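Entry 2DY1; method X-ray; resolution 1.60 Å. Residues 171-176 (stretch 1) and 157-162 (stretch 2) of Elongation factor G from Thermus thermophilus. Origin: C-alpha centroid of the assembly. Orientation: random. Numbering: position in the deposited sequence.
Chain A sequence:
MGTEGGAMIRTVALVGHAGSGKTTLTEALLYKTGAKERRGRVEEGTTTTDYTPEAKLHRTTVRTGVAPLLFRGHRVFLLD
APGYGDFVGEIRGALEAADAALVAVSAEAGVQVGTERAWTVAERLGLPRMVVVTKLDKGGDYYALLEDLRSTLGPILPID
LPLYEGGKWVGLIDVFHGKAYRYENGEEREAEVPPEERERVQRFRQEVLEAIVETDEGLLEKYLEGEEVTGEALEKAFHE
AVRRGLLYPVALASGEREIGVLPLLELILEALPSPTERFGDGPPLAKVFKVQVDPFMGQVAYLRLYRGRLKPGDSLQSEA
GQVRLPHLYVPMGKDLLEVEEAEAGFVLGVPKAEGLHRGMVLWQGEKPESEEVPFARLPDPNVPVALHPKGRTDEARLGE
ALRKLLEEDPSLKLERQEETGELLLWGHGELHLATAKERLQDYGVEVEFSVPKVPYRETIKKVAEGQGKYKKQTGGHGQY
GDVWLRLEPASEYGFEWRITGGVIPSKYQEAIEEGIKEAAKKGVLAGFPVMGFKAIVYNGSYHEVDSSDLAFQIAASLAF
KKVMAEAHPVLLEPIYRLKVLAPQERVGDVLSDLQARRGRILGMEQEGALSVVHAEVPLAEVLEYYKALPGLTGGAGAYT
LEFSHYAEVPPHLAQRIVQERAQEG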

# COMPACT_ATOMS: atom_id res chain seq x y z
N GLY A 171 8.00 35.72 5.89
CA GLY A 171 7.44 35.39 7.18
C GLY A 171 5.97 35.06 7.22
O GLY A 171 5.36 34.69 6.22
N LEU A 172 5.41 35.24 8.41
CA LEU A 172 4.03 34.89 8.68
C LEU A 172 3.23 36.00 9.33
O LEU A 172 3.77 36.80 10.10
CB LEU A 172 3.96 33.72 9.67
CG LEU A 172 4.71 32.42 9.40
CD1 LEU A 172 4.41 31.42 10.51
CD2 LEU A 172 4.26 31.88 8.05
N ILE A 173 1.96 36.03 8.99
CA ILE A 173 1.01 36.94 9.62
C ILE A 173 0.07 35.96 10.33
O ILE A 173 -0.60 35.14 9.68
CB ILE A 173 0.19 37.77 8.61
CG1 ILE A 173 1.11 38.73 7.86
CG2 ILE A 173 -0.89 38.58 9.35
CD1 ILE A 173 0.43 39.43 6.71
N ASP A 174 0.07 36.01 11.65
CA ASP A 174 -0.77 35.12 12.44
C ASP A 174 -2.13 35.82 12.50
O ASP A 174 -2.28 36.82 13.19
CB ASP A 174 -0.16 34.96 13.83
CG ASP A 174 -1.02 34.12 14.73
OD1 ASP A 174 -2.05 34.65 15.17
OD2 ASP A 174 -0.66 32.94 14.99
N VAL A 175 -3.09 35.30 11.72
CA VAL A 175 -4.41 35.92 11.59
C VAL A 175 -5.11 36.23 12.89
O VAL A 175 -5.59 37.35 13.10
CB VAL A 175 -5.35 35.03 10.73
CG1 VAL A 175 -6.71 35.67 10.60
CG2 VAL A 175 -4.74 34.81 9.36
N PHE A 176 -5.17 35.24 13.76
CA PHE A 176 -5.84 35.39 15.04
C PHE A 176 -5.37 36.57 15.90
O PHE A 176 -6.19 37.35 16.40
CB PHE A 176 -5.69 34.11 15.86
CG PHE A 176 -6.48 34.11 17.14
CD1 PHE A 176 -7.77 33.61 17.18
CD2 PHE A 176 -5.91 34.59 18.32
CE1 PHE A 176 -8.50 33.59 18.37
CE2 PHE A 176 -6.63 34.58 19.52
CZ PHE A 176 -7.93 34.07 19.55
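Stretch 2, residues 157-162: LPIDLP

How does stretch 2 run against stretch 1? Residues 160-162 form a strand that pairs with strand 171-174 in the antiparallel sense, the two axes coming within 4.6 Å and their N-to-C directions opening to 137°. The register is Ile159 beside Val175, Asp160 beside Asp174, Leu161 beside Ile173 and Pro162 beside Leu172.

Where does the contact begin along stretch 2? Leu157 and Pro158 end an earlier strand; Leu157 makes no contact, and Pro158 offers mainly its carbonyl, with O 4.1 Å from Val175 CG2. Ile159 lies between the strands in sequence, and its CA-to-CB bond points away from stretch 1, though Ile159 CG2 still comes within 4.4 Å of Asp174 OD2. Its carbonyl makes the hydrogen bond: Val175 N donates to Ile159 O at 3.0 Å, extending the ladder past the end of strand 171-174.

What happens at the paired aspartates? Asp160 and Asp174 form a non-hydrogen-bonded pair with both side chains on the same face of the sheet, so like charges come close, Asp160 OD1 lying 4.5 Å from Asp174 OD2. Asp160 OD2 is hydrogen-bonded elsewhere in the structure. The backbone adds a CA-H...O contact, from Asp160 CA to Ile173 O at 3.4 Å.

How do Leu161 and Pro162 meet stretch 1? Leu161 is hydrogen-bonded in both directions to Ile173: Leu161 N donates to Ile173 O at 2.9 Å, and Ile173 N donates to Leu161 O at 2.8 Å. Their side chains share the face opposite the aspartates, with Leu161 CB 4.2 Å from Ile173 CB, while Leu161 CG packs 3.7 Å from Val175 CG2. Pro162 has no amide hydrogen to donate, but it falls at a non-hydrogen-bonded position opposite Leu172, where none is needed for the pairing. Its CA-to-CB bond points away from stretch 1, and Pro162 O approaches Ile173 CD1 to 3.7 Å.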

# COMPACT_ATOMS: atom_id res chain seq x y z
N LEU A 157 -9.27 26.21 7.88
CA LEU A 157 -9.23 27.35 8.77
C LEU A 157 -7.84 27.98 8.66
O LEU A 157 -6.88 27.49 9.24
CB LEU A 157 -9.48 26.88 10.21
CG LEU A 157 -9.72 27.99 11.24
CD1 LEU A 157 -11.16 28.49 11.12
CD2 LEU A 157 -9.48 27.46 12.62
N PRO A 158 -7.72 29.08 7.92
CA PRO A 158 -6.41 29.72 7.78
C PRO A 158 -5.87 30.28 9.09
O PRO A 158 -6.49 31.15 9.70
CB PRO A 158 -6.65 30.83 6.75
CG PRO A 158 -7.86 30.33 5.98
CD PRO A 158 -8.73 29.73 7.06
N ILE A 159 -4.73 29.79 9.53
CA ILE A 159 -4.10 30.28 10.75
C ILE A 159 -3.09 31.34 10.35
O ILE A 159 -2.94 32.37 11.02
CB ILE A 159 -3.34 29.15 11.50
CG1 ILE A 159 -4.32 28.04 11.89
CG2 ILE A 159 -2.57 29.71 12.69
CD1 ILE A 159 -5.51 28.52 12.71
N ASP A 160 -2.39 31.09 9.25
CA ASP A 160 -1.34 31.99 8.79
C ASP A 160 -1.62 32.52 7.40
O ASP A 160 -2.26 31.85 6.59
CB ASP A 160 -0.00 31.24 8.63
CG ASP A 160 0.49 30.63 9.92
OD1 ASP A 160 0.52 31.36 10.93
OD2 ASP A 160 0.88 29.43 9.90
N LEU A 161 -1.09 33.72 7.16
CA LEU A 161 -1.09 34.34 5.83
C LEU A 161 0.40 34.68 5.63
O LEU A 161 1.15 34.84 6.58
CB LEU A 161 -1.94 35.60 5.78
CG LEU A 161 -3.44 35.35 5.93
CD1 LEU A 161 -4.14 36.71 5.89
CD2 LEU A 161 -3.98 34.43 4.84
N PRO A 162 0.84 34.79 4.38
CA PRO A 162 2.25 35.10 4.15
C PRO A 162 2.65 36.55 4.33
O PRO A 162 1.90 37.47 3.96
CB PRO A 162 2.48 34.63 2.72
CG PRO A 162 1.12 34.82 2.07
CD PRO A 162 0.11 34.48 3.14